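Side-chain contacts in beta-1,4-exocellulase (Thermobifida fusca, PDB 4B4H), which degrades cellulose as a glycoside hydrolase family 6 cellobiohydrolase, probably by hydrolysing O-glycosyl bonds, and is represented here by its catalytic domain: residues A[81-84]-A[85-89]; A[100-103]-A[104-107]; A[167-170]-A[171-174]; A[154-157]-A[158-162]; A[212-215]-A[216-220]. All coordinates share one frame; numbering follows the deposited sequence.

Contact 1. Residues A[81-84]-A[85-89]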
loop_
_atom_site.group_PDB
_atom_site.type_symbol
_atom_site.label_atom_id
_atom_site.label_comp_id
_atom_site.label_asym_id
_atom_site.label_seq_id
_atom_site.Cartn_x
_atom_site.Cartn_y
_atom_site.Cartn_z
ATOM N N ILE A 81 9.031 0.319 4.926
ATOM C CA ILE A 81 9.304 0.851 6.267
ATOM C C ILE A 81 7.957 0.980 6.970
ATOM O O ILE A 81 7.084 1.743 6.525
ATOM C CB ILE A 81 9.969 2.240 6.141
ATOM C CG1 ILE A 81 11.216 2.166 5.232
ATOM C CG2 ILE A 81 10.320 2.830 7.507
ATOM C CD1 ILE A 81 12.210 1.061 5.572
ATOM N N TYR A 82 7.758 0.270 8.086
ATOM C CA TYR A 82 6.412 0.107 8.617
ATOM C C TYR A 82 6.399 -0.289 10.084
ATOM O O TYR A 82 6.076 -1.427 10.423
ATOM C CB TYR A 82 5.663 -0.925 7.768
ATOM C CG TYR A 82 4.232 -1.219 8.158
ATOM C CD1 TYR A 82 3.380 -0.201 8.584
ATOM C CD2 TYR A 82 3.703 -2.509 8.020
ATOM C CE1 TYR A 82 2.056 -0.471 8.910
ATOM C CE2 TYR A 82 2.388 -2.792 8.353
ATOM C CZ TYR A 82 1.561 -1.768 8.785
ATOM O OH TYR A 82 0.243 -2.069 9.098
ATOM N N ASN A 83 6.770 0.650 10.948
ATOM C CA ASN A 83 6.842 0.364 12.394
ATOM C C ASN A 83 6.603 1.579 13.286
ATOM O O ASN A 83 7.110 1.598 14.413
ATOM C CB ASN A 83 8.179 -0.323 12.756
ATOM C CG ASN A 83 8.123 -1.085 14.076
ATOM O OD1 ASN A 83 7.059 -1.534 14.486
ATOM N ND2 ASN A 83 9.274 -1.260 14.722
ATOM N N LEU A 84 5.786 2.540 12.831
ATOM C CA LEU A 84 5.553 3.765 13.597
ATOM C C LEU A 84 5.038 3.469 15.004
ATOM O O LEU A 84 4.352 2.473 15.204
ATOM C CB LEU A 84 4.532 4.667 12.899
ATOM C CG LEU A 84 5.097 5.589 11.816
ATOM C CD1 LEU A 84 3.942 6.294 11.126
ATOM C CD2 LEU A 84 6.129 6.611 12.285
ATOM N N PRO A 85 5.364 4.344 15.985
ATOM C CA PRO A 85 4.726 4.172 17.283
ATOM C C PRO A 85 3.220 4.360 17.170
ATOM O O PRO A 85 2.763 5.209 16.397
ATOM C CB PRO A 85 5.319 5.309 18.114
ATOM C CG PRO A 85 5.723 6.346 17.114
ATOM C CD PRO A 85 6.224 5.539 15.951
ATOM N N GLY A 86 2.456 3.564 17.910
ATOM C CA GLY A 86 0.999 3.628 17.848
ATOM C C GLY A 86 0.468 3.300 16.464
ATOM O O GLY A 86 -0.506 3.891 16.005
ATOM N N ARG A 87 1.111 2.327 15.824
ATOM C CA ARG A 87 0.870 1.982 14.420
ATOM C C ARG A 87 -0.595 1.678 14.126
ATOM O O ARG A 87 -1.308 1.122 14.968
ATOM C CB ARG A 87 1.726 0.765 14.046
ATOM C CG ARG A 87 2.168 0.743 12.581
ATOM C CD ARG A 87 3.071 -0.455 12.323
ATOM N NE ARG A 87 2.277 -1.660 12.113
ATOM C CZ ARG A 87 2.766 -2.859 11.807
ATOM N NH1 ARG A 87 4.077 -3.033 11.635
ATOM N NH2 ARG A 87 1.930 -3.877 11.629
ATOM N N ASP A 88 -1.045 2.030 12.924
ATOM C CA ASP A 88 -2.383 1.629 12.482
ATOM C C ASP A 88 -3.450 2.118 13.481
ATOM O O ASP A 88 -4.292 1.345 13.916
ATOM C CB ASP A 88 -2.440 0.092 12.329
ATOM C CG ASP A 88 -1.345 -0.459 11.394
ATOM O OD1 ASP A 88 -1.317 -0.058 10.212
ATOM O OD2 ASP A 88 -0.530 -1.322 11.807
ATOM N N CYS A 89 -3.425 3.416 13.805
ATOM C CA CYS A 89 -4.130 3.962 14.983
ATOM C C CYS A 89 -5.657 3.849 14.950
ATOM O O CYS A 89 -6.303 4.076 15.974
ATOM C CB CYS A 89 -3.724 5.416 15.248
ATOM S SG CYS A 89 -4.148 6.557 13.902
#

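Contact 2. Residues A[100-103]-A[104-107]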
loop_
_atom_site.group_PDB
_atom_site.type_symbol
_atom_site.label_atom_id
_atom_site.label_comp_id
_atom_site.label_asym_id
_atom_site.label_seq_id
_atom_site.Cartn_x
_atom_site.Cartn_y
_atom_site.Cartn_z
ATOM N N PRO A 100 2.285 3.922 21.393
ATOM C CA PRO A 100 2.087 5.326 21.047
ATOM C C PRO A 100 3.118 6.284 21.653
ATOM O O PRO A 100 3.330 7.378 21.114
ATOM C CB PRO A 100 0.687 5.626 21.581
ATOM C CG PRO A 100 0.432 4.602 22.631
ATOM C CD PRO A 100 1.214 3.390 22.267
ATOM N N ASP A 101 3.745 5.891 22.759
ATOM C CA ASP A 101 4.743 6.765 23.377
ATOM C C ASP A 101 6.182 6.407 22.982
ATOM O O ASP A 101 7.144 7.001 23.484
ATOM C CB ASP A 101 4.580 6.775 24.902
ATOM C CG ASP A 101 3.196 7.213 25.329
ATOM O OD1 ASP A 101 2.916 8.434 25.368
ATOM O OD2 ASP A 101 2.359 6.321 25.591
ATOM N N GLU A 102 6.315 5.454 22.059
ATOM C CA GLU A 102 7.613 4.858 21.747
ATOM C C GLU A 102 8.378 5.459 20.550
ATOM O O GLU A 102 9.210 4.778 19.966
ATOM C CB GLU A 102 7.467 3.331 21.585
ATOM C CG GLU A 102 7.031 2.581 22.847
ATOM C CD GLU A 102 7.305 1.094 22.750
ATOM O OE1 GLU A 102 8.462 0.676 22.932
ATOM O OE2 GLU A 102 6.363 0.326 22.486
ATOM N N LEU A 103 8.164 6.738 20.242
ATOM C CA LEU A 103 8.894 7.379 19.139
ATOM C C LEU A 103 10.420 7.241 19.274
ATOM O O LEU A 103 11.121 6.975 18.283
ATOM C CB LEU A 103 8.497 8.851 19.007
ATOM C CG LEU A 103 9.091 9.662 17.843
ATOM C CD1 LEU A 103 8.906 8.977 16.491
ATOM C CD2 LEU A 103 8.500 11.060 17.809
ATOM N N ASP A 104 10.930 7.410 20.489
ATOM C CA ASP A 104 12.372 7.280 20.703
ATOM C C ASP A 104 12.959 5.914 20.305
ATOM O O ASP A 104 14.077 5.853 19.763
ATOM C CB ASP A 104 12.762 7.668 22.127
ATOM C CG ASP A 104 12.626 9.164 22.387
ATOM O OD1 ASP A 104 12.773 9.966 21.438
ATOM O OD2 ASP A 104 12.373 9.537 23.556
ATOM N N ARG A 105 12.192 4.838 20.532
ATOM C CA ARG A 105 12.574 3.480 20.126
ATOM C C ARG A 105 12.471 3.304 18.609
ATOM O O ARG A 105 13.304 2.631 17.967
ATOM C CB ARG A 105 11.667 2.449 20.802
ATOM C CG ARG A 105 12.099 1.013 20.566
ATOM C CD ARG A 105 11.694 0.063 21.683
ATOM N NE ARG A 105 11.896 -1.336 21.315
ATOM C CZ ARG A 105 12.953 -2.078 21.654
ATOM N NH1 ARG A 105 13.940 -1.573 22.386
ATOM N NH2 ARG A 105 13.014 -3.340 21.269
ATOM N N TYR A 106 11.451 3.931 18.042
ATOM C CA TYR A 106 11.308 3.958 16.588
ATOM C C TYR A 106 12.556 4.548 15.946
ATOM O O TYR A 106 13.067 3.996 14.977
ATOM C CB TYR A 106 10.084 4.775 16.173
ATOM C CG TYR A 106 9.883 4.894 14.671
ATOM C CD1 TYR A 106 9.319 3.853 13.945
ATOM C CD2 TYR A 106 10.231 6.063 13.989
ATOM C CE1 TYR A 106 9.115 3.955 12.580
ATOM C CE2 TYR A 106 10.019 6.182 12.608
ATOM C CZ TYR A 106 9.463 5.120 11.916
ATOM O OH TYR A 106 9.241 5.222 10.535
ATOM N N LYS A 107 13.046 5.655 16.503
ATOM C CA LYS A 107 14.169 6.367 15.914
ATOM C C LYS A 107 15.473 5.591 16.083
ATOM O O LYS A 107 16.196 5.385 15.124
ATOM C CB LYS A 107 14.317 7.766 16.524
ATOM C CG LYS A 107 13.197 8.743 16.241
ATOM C CD LYS A 107 13.406 10.028 17.038
ATOM C CE LYS A 107 12.284 11.015 16.780
ATOM N NZ LYS A 107 12.590 12.383 17.259
HETATM O O HOH W 1 9.590 8.230 22.903
#

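Contact 3. Residues A[167-170]-A[171-174]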
loop_
_atom_site.group_PDB
_atom_site.type_symbol
_atom_site.label_atom_id
_atom_site.label_comp_id
_atom_site.label_asym_id
_atom_site.label_seq_id
_atom_site.Cartn_x
_atom_site.Cartn_y
_atom_site.Cartn_z
ATOM N N VAL A 167 7.666 9.848 10.606
ATOM C CA VAL A 167 7.793 9.896 9.149
ATOM C C VAL A 167 8.882 10.872 8.697
ATOM O O VAL A 167 9.700 10.520 7.839
ATOM C CB VAL A 167 6.440 10.223 8.477
ATOM C CG1 VAL A 167 6.639 10.585 7.015
ATOM C CG2 VAL A 167 5.474 9.060 8.621
ATOM N N GLY A 168 8.899 12.082 9.274
ATOM C CA GLY A 168 9.940 13.063 8.966
ATOM C C GLY A 168 11.322 12.497 9.153
ATOM O O GLY A 168 12.182 12.630 8.273
ATOM N N TYR A 169 11.518 11.858 10.305
ATOM C CA TYR A 169 12.772 11.240 10.657
ATOM C C TYR A 169 13.269 10.228 9.611
ATOM O O TYR A 169 14.450 10.272 9.213
ATOM C CB TYR A 169 12.682 10.639 12.079
ATOM C CG TYR A 169 14.032 10.227 12.616
ATOM C CD1 TYR A 169 14.970 11.197 12.990
ATOM C CD2 TYR A 169 14.393 8.884 12.720
ATOM C CE1 TYR A 169 16.220 10.846 13.447
ATOM C CE2 TYR A 169 15.648 8.514 13.189
ATOM C CZ TYR A 169 16.556 9.514 13.553
ATOM O OH TYR A 169 17.826 9.229 14.024
ATOM N N ALA A 170 12.346 9.385 9.130
ATOM C CA ALA A 170 12.671 8.320 8.176
ATOM C C ALA A 170 13.058 8.969 6.862
ATOM O O ALA A 170 14.032 8.574 6.232
ATOM C CB ALA A 170 11.503 7.359 7.977
ATOM N N LEU A 171 12.305 9.993 6.483
ATOM C CA LEU A 171 12.598 10.678 5.238
ATOM C C LEU A 171 14.002 11.242 5.283
ATOM O O LEU A 171 14.758 11.088 4.337
ATOM C CB LEU A 171 11.595 11.784 4.977
ATOM C CG LEU A 171 10.240 11.252 4.520
ATOM C CD1 LEU A 171 9.236 12.390 4.572
ATOM C CD2 LEU A 171 10.357 10.713 3.097
ATOM N N ARG A 172 14.370 11.887 6.386
ATOM C CA ARG A 172 15.706 12.457 6.448
ATOM C C ARG A 172 16.807 11.395 6.484
ATOM O O ARG A 172 17.817 11.507 5.784
ATOM C CB ARG A 172 15.864 13.387 7.652
ATOM C CG ARG A 172 17.314 13.837 7.840
ATOM C CD ARG A 172 17.459 15.077 8.717
ATOM N NE ARG A 172 16.917 14.866 10.065
ATOM C CZ ARG A 172 17.562 14.294 11.078
ATOM N NH1 ARG A 172 18.826 13.852 10.958
ATOM N NH2 ARG A 172 16.913 14.176 12.247
ATOM N N LYS A 173 16.644 10.403 7.350
ATOM C CA LYS A 173 17.687 9.402 7.560
ATOM C C LYS A 173 17.928 8.577 6.309
ATOM O O LYS A 173 19.075 8.318 5.928
ATOM C CB LYS A 173 17.336 8.488 8.743
ATOM C CG LYS A 173 17.488 9.082 10.149
ATOM C CD LYS A 173 18.862 9.654 10.478
ATOM C CE LYS A 173 19.954 8.599 10.593
ATOM N NZ LYS A 173 21.205 9.185 11.153
ATOM N N LEU A 174 16.845 8.167 5.663
ATOM C CA LEU A 174 16.956 7.352 4.470
ATOM C C LEU A 174 17.209 8.262 3.274
ATOM O O LEU A 174 17.971 7.913 2.390
ATOM C CB LEU A 174 15.710 6.486 4.273
ATOM C CG LEU A 174 15.302 5.584 5.446
ATOM C CD1 LEU A 174 14.192 4.632 5.021
ATOM C CD2 LEU A 174 16.490 4.809 6.012
#

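Contact 4. Residues A[154-157]-A[158-162]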
loop_
_atom_site.group_PDB
_atom_site.type_symbol
_atom_site.label_atom_id
_atom_site.label_comp_id
_atom_site.label_asym_id
_atom_site.label_seq_id
_atom_site.Cartn_x
_atom_site.Cartn_y
_atom_site.Cartn_z
ATOM N N CYS A 154 -5.720 7.585 17.379
ATOM C CA CYS A 154 -5.357 8.536 16.321
ATOM C C CYS A 154 -5.255 9.978 16.826
ATOM O O CYS A 154 -4.285 10.678 16.512
ATOM C CB CYS A 154 -6.289 8.459 15.119
ATOM S SG CYS A 154 -6.164 6.924 14.171
ATOM N N ALA A 155 -6.252 10.425 17.590
ATOM C CA ALA A 155 -6.214 11.752 18.193
ATOM C C ALA A 155 -4.912 11.969 18.983
ATOM O O ALA A 155 -4.254 13.012 18.849
ATOM C CB ALA A 155 -7.434 11.965 19.082
ATOM N N TYR A 156 -4.524 10.961 19.768
ATOM C CA TYR A 156 -3.277 10.998 20.537
ATOM C C TYR A 156 -2.011 11.136 19.675
ATOM O O TYR A 156 -1.097 11.899 20.015
ATOM C CB TYR A 156 -3.158 9.747 21.411
ATOM C CG TYR A 156 -2.092 9.815 22.476
ATOM C CD1 TYR A 156 -2.284 10.567 23.633
ATOM C CD2 TYR A 156 -0.896 9.095 22.346
ATOM C CE1 TYR A 156 -1.316 10.616 24.633
ATOM C CE2 TYR A 156 0.075 9.135 23.338
ATOM C CZ TYR A 156 -0.141 9.892 24.475
ATOM O OH TYR A 156 0.824 9.943 25.452
ATOM N N MET A 157 -1.944 10.361 18.591
ATOM C CA MET A 157 -0.796 10.414 17.682
ATOM C C MET A 157 -0.738 11.753 16.935
ATOM O O MET A 157 0.352 12.269 16.649
ATOM C CB MET A 157 -0.822 9.212 16.718
ATOM C CG MET A 157 -0.738 7.825 17.376
ATOM S SD MET A 157 0.529 7.675 18.678
ATOM C CE MET A 157 2.003 8.138 17.781
ATOM N N LYS A 158 -1.900 12.350 16.683
ATOM C CA LYS A 158 -1.962 13.689 16.084
ATOM C C LYS A 158 -1.488 14.736 17.096
ATOM O O LYS A 158 -0.681 15.606 16.780
ATOM C CB LYS A 158 -3.373 14.030 15.609
ATOM C CG LYS A 158 -3.559 15.512 15.316
ATOM C CD LYS A 158 -4.998 15.871 14.998
ATOM C CE LYS A 158 -5.231 17.353 15.215
ATOM N NZ LYS A 158 -6.665 17.681 15.433
ATOM N N GLN A 159 -1.987 14.632 18.320
ATOM C CA GLN A 159 -1.602 15.561 19.354
ATOM C C GLN A 159 -0.111 15.476 19.669
ATOM O O GLN A 159 0.529 16.505 19.851
ATOM C CB GLN A 159 -2.450 15.332 20.611
ATOM C CG GLN A 159 -2.127 16.241 21.791
ATOM C CD GLN A 159 -2.613 17.671 21.618
ATOM O OE1 GLN A 159 -3.611 17.937 20.943
ATOM N NE2 GLN A 159 -1.920 18.603 22.270
ATOM N N ASN A 160 0.442 14.261 19.730
ATOM C CA ASN A 160 1.836 14.096 20.146
ATOM C C ASN A 160 2.849 14.178 18.994
ATOM O O ASN A 160 4.049 14.211 19.220
ATOM C CB ASN A 160 2.039 12.885 21.108
ATOM C CG ASN A 160 2.287 11.558 20.400
ATOM O OD1 ASN A 160 2.182 11.447 19.182
ATOM N ND2 ASN A 160 2.625 10.542 21.180
ATOM N N GLY A 161 2.327 14.211 17.769
ATOM C CA GLY A 161 3.145 14.368 16.565
ATOM C C GLY A 161 3.981 13.143 16.244
ATOM O O GLY A 161 5.018 13.246 15.595
ATOM N N GLY A 162 3.525 11.979 16.695
ATOM C CA GLY A 162 4.337 10.752 16.596
ATOM C C GLY A 162 4.462 10.280 15.162
ATOM O O GLY A 162 5.546 9.923 14.735
#

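Contact 5. Residues A[212-215]-A[216-220]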
loop_
_atom_site.group_PDB
_atom_site.type_symbol
_atom_site.label_atom_id
_atom_site.label_comp_id
_atom_site.label_asym_id
_atom_site.label_seq_id
_atom_site.Cartn_x
_atom_site.Cartn_y
_atom_site.Cartn_z
ATOM N N SER A 212 11.069 16.985 11.629
ATOM C CA SER A 212 12.275 16.260 12.075
ATOM C C SER A 212 13.532 16.523 11.250
ATOM O O SER A 212 14.427 15.661 11.180
ATOM C CB SER A 212 12.014 14.752 12.118
ATOM O OG SER A 212 10.879 14.449 12.898
ATOM N N GLY A 213 13.593 17.691 10.624
ATOM C CA GLY A 213 14.749 18.066 9.815
ATOM C C GLY A 213 14.621 17.743 8.342
ATOM O O GLY A 213 15.489 18.098 7.564
ATOM N N SER A 214 13.550 17.055 7.960
ATOM C CA SER A 214 13.316 16.704 6.557
ATOM C C SER A 214 12.932 17.927 5.698
ATOM O O SER A 214 12.537 18.985 6.226
ATOM C CB SER A 214 12.271 15.593 6.460
ATOM O OG SER A 214 12.037 15.165 5.118
ATOM N N THR A 215 13.128 17.804 4.383
ATOM C CA THR A 215 12.591 18.762 3.410
ATOM C C THR A 215 11.915 17.942 2.324
ATOM O O THR A 215 12.079 16.717 2.286
ATOM C CB THR A 215 13.648 19.680 2.750
ATOM O OG1 THR A 215 14.424 18.926 1.815
ATOM C CG2 THR A 215 14.564 20.346 3.780
ATOM N N VAL A 216 11.153 18.603 1.453
ATOM C CA VAL A 216 10.551 17.939 0.274
ATOM C C VAL A 216 11.600 17.282 -0.617
ATOM O O VAL A 216 11.299 16.359 -1.356
ATOM C CB VAL A 216 9.644 18.894 -0.551
ATOM C CG1 VAL A 216 8.514 19.447 0.315
ATOM C CG2 VAL A 216 10.453 20.015 -1.218
ATOM N N ASP A 217 12.839 17.755 -0.526
ATOM C CA ASP A 217 13.956 17.187 -1.283
ATOM C C ASP A 217 14.345 15.757 -0.858
ATOM O O ASP A 217 15.174 15.111 -1.513
ATOM C CB ASP A 217 15.147 18.148 -1.219
ATOM C CG ASP A 217 14.924 19.414 -2.067
ATOM O OD1 ASP A 217 14.597 19.286 -3.260
ATOM O OD2 ASP A 217 15.074 20.542 -1.552
ATOM N N TYR A 218 13.745 15.262 0.235
ATOM C CA TYR A 218 13.911 13.857 0.635
ATOM C C TYR A 218 12.736 12.964 0.208
ATOM O O TYR A 218 12.701 11.773 0.531
ATOM C CB TYR A 218 14.147 13.739 2.146
ATOM C CG TYR A 218 15.366 14.483 2.621
ATOM C CD1 TYR A 218 16.609 14.323 1.996
ATOM C CD2 TYR A 218 15.271 15.364 3.686
ATOM C CE1 TYR A 218 17.718 15.022 2.442
ATOM C CE2 TYR A 218 16.370 16.068 4.140
ATOM C CZ TYR A 218 17.591 15.894 3.518
ATOM O OH TYR A 218 18.665 16.614 3.974
ATOM N N VAL A 219 11.771 13.541 -0.507
ATOM C CA VAL A 219 10.639 12.762 -1.015
ATOM C C VAL A 219 10.736 12.637 -2.522
ATOM O O VAL A 219 10.731 13.640 -3.238
ATOM C CB VAL A 219 9.287 13.391 -0.623
ATOM C CG1 VAL A 219 8.127 12.521 -1.115
ATOM C CG2 VAL A 219 9.205 13.529 0.890
ATOM N N HIS A 220 10.829 11.393 -2.990
ATOM C CA HIS A 220 10.981 11.138 -4.406
ATOM C C HIS A 220 9.645 10.944 -5.052
ATOM O O HIS A 220 9.508 11.098 -6.278
ATOM C CB HIS A 220 11.867 9.916 -4.644
ATOM C CG HIS A 220 12.547 9.931 -5.988
ATOM N ND1 HIS A 220 13.644 10.670 -6.238
ATOM C CD2 HIS A 220 12.218 9.303 -7.183
ATOM C CE1 HIS A 220 14.005 10.516 -7.520
ATOM N NE2 HIS A 220 13.136 9.679 -8.100
#

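Contact 1. Residues A[81-84]-A[85-89]
Y82 and R87 are brought face to face by their torsions: the tyrosine ring leaves the backbone with CG anti to its N (chi1 -179°), and the arginine chain, extended through chi2, bends at chi3 (82°) to fold its guanidinium across the ring. The two flat groups are stacked with planes only 11° apart and centres 3.6 Å from each other, a cation-pi pair in which R87 CZ sits over the ring face, displaced toward its rim. R87 CD continues the cover as a CH-pi contact 4.0 Å from the Y82 centroid. At the guanidinium, R87 NH1 gives a hydrogen bond to Y82 O (2.8 Å), tilted out of the carbonyl plane, while R87 NE makes a salt bridge with D88 OD2 at 2.8 Å, nearly in the guanidinium plane. Between the two partners the chain reverses through a type II beta turn from L84 to R87, with G86 at positive phi. The turn follows strand 75-81 of the mainly parallel sheet of the distorted alpha/beta barrel of family 6, and D88 is a predicted active-site residue beside the predicted proton donor D136. The hydroxyl Y82 OH donates to D88 OD1 (2.8 Å), which lies at the ring edge and is met on its syn side. D88 OD2 has a further hydrogen-bond partner in S94 OG.

Contact 2. Residues A[100-103]-A[104-107]
L103 and K107, one helical turn apart, form the close-packed part of this contact: the lysine methylene CE lies against L103 CG at 3.6 Å, the two chains crossing at a slant. L103 has CG anti to its backbone N (chi1 -176°), which also carries CD1 to within 4.1 Å of Y106 CD2, on an oblique line to the ring. The backbone beneath is regular, with K107 N bonded to L103 O at 2.9 Å. E102 is the N-cap of helix 103-121, and its carbonyl oxygen takes the first turn: Y106 N gives E102 O a nearly straight bond (3.1 Å), and R105 N adds a weak one. With an alanine here instead of L103, the K107 methylenes and Y106 CD2 would probably lose their apolar neighbour, and the lysine chain would be freer to turn. The other side is looser and turned to solvent. E102 and R105 run side by side, yet E102 OE1 stays 4.3 Å from R105 NE, opposite charges that probably attract, though beyond salt-bridge distance, while E102 OE2 is held by G99 N. Elsewhere at the helix start, by exposed D104, a water bridges D101 O (2.8 Å) and D104 N (2.9 Å), accepting from an amide of the first helical turn. The packed side faces helix 162-175, where Y106 touches A170, K107 touches Y169 and L103 touches N165; Y106 OH reaches past them to E134, in the loop after strand 127-133.

Contact 3. Residues A[167-170]-A[171-174]
The Y169 ring has K173 over one face: methylene CG stands 3.7 Å from the ring centroid, displaced toward the rim, in a CH-pi contact. R172 comes to the same ring obliquely, its NH2 3.6 Å from Y169 CE1, with the guanidinium plane turned 83° to the ring, so the pair is not stacked. K173 lies alongside Y169 and points the same way; folds at chi2 (-55°) and chi3 (-69°) lay its methylenes against the phenol, with CD 3.7 Å from Y169 OH. The polar ends look elsewhere: Y169 OH bonds to D112 of helix 103-121, and R172 NE to the carbonyl oxygen of S212, which ties down the guanidinium that approaches the ring. All of this rides on regular alpha-helix, where K173 N to Y169 O (2.9 Å) is one of four successive i to i+4 bonds. The helix is 162-175, the last helix of the crossover from strand 127-133 to its parallel neighbour 180-185, a beta-alpha-beta unit of the family 6 barrel. Round the helix from the tyrosine, V167 and L171 run side by side, V167 CG1 touching L171 CD1 at 4.0 Å; L171 packs on N182 and I184 of strand 180-185, and V167 on L84. A170 adds to the side facing helix 103-121 by meeting I111, against which the Y169 ring also lies, while L174, modelled in two conformers, packs on strand 180-185.

Contact 4. Residues A[154-157]-A[158-162]
M157 O takes the amide of G162 five residues on at 3.2 Å, in its carbonyl plane, and a weak bond from G161 N, while G161, at positive phi, also sends a weak bond from its N back to K158 O: a Schellman motif closing helix 152-160. G161 is at once the N-cap of the following helix 162-175, so the two helices meet almost without a linker. N160, in the last turn, has CG between its backbone N and carbonyl carbon (chi1 87°), which folds the amide back over the helix end. N160 OD1 accepts a weak bond from G162 N (2.9 Å), giving that amide a second acceptor beside M157 O. On the other branch, N160 ND2 comes obliquely to the Y156 ring, 3.6 Å from CE2, the amide and ring planes 50° apart, and bonds to the carbonyl oxygen of P100. Y156 OH in turn reaches D101, and C154 is joined by a disulfide to C89, so the helix is fastened to the loop after strand 75-81 at several points. M157 bends at chi2 and chi3, bringing its methyl CE 3.6 Å from N160 OD1. The same methyl, M157 CE, lies 3.7 Å from G162 CA, where any beta carbon would clash with it.

Contact 5. Residues A[212-215]-A[216-220]
T215 O receives the amide of Y218 at 3.0 Å in a nearly straight bond (165°), although the donor stands well above the carbonyl plane, as the tight 3-10 turn brings it in. The threonine side chain takes the preceding amide, D217 N: T215 OG1 lies between the backbone N and the carbonyl carbon (chi1 73°), where it accepts from D217 N at 3.1 Å and closes an ST turn. D217 CB is also pressed close to it, 3.2 Å from T215 OG1. Residues 216-218 form the short 3-10 segment that follows, continued by a bond from V219 N to V216 O. A valine in place of T215 would probably leave D217 N without its side-chain acceptor and let the start of the 3-10 turn shift. The whole stretch is the loop linking helix 198-209 to strand 221-224, one of the parallel strands of the family 6 barrel. Y218 folds back so that its ring edge meets the loop: CD2 is 3.3 Å from T215 N and 3.5 Å from S214 OG, S214 CA lies in the ring plane by CE2, and T215 OG1 stands over one face. S214 OG bonds to the carbonyl oxygen of A209 at the end of helix 198-209, which fixes its place beside the ring. D217 OD1 forms a salt bridge with R279; the D217 side chain lies about 7 Å from that of D281, which binds calcium in another structure of this protein, none being bound to this chain here. V219 packs onto L171 of helix 162-175.

Along the chain the order is contact 1, contact 2, contact 4, contact 3, contact 5, all within the family 6 catalytic domain. Contact 1 is the hub of the first four: its centre lies about 10 Å from that of contact 2, about 12 Å from contact 4 and about 14 Å from contact 3, and it touches all three, a disulfide joining it to contact 4. Contacts 2 and 4 also touch. Contacts 3 and 5 are closest, with centres about 7 Å apart, contact 5 lying in the loop from helix 198-209 to strand 221-224. Helices 103-121 and 162-175 thus pack together beside the mainly parallel sheet, backing the loop that carries the predicted active-site residue D88.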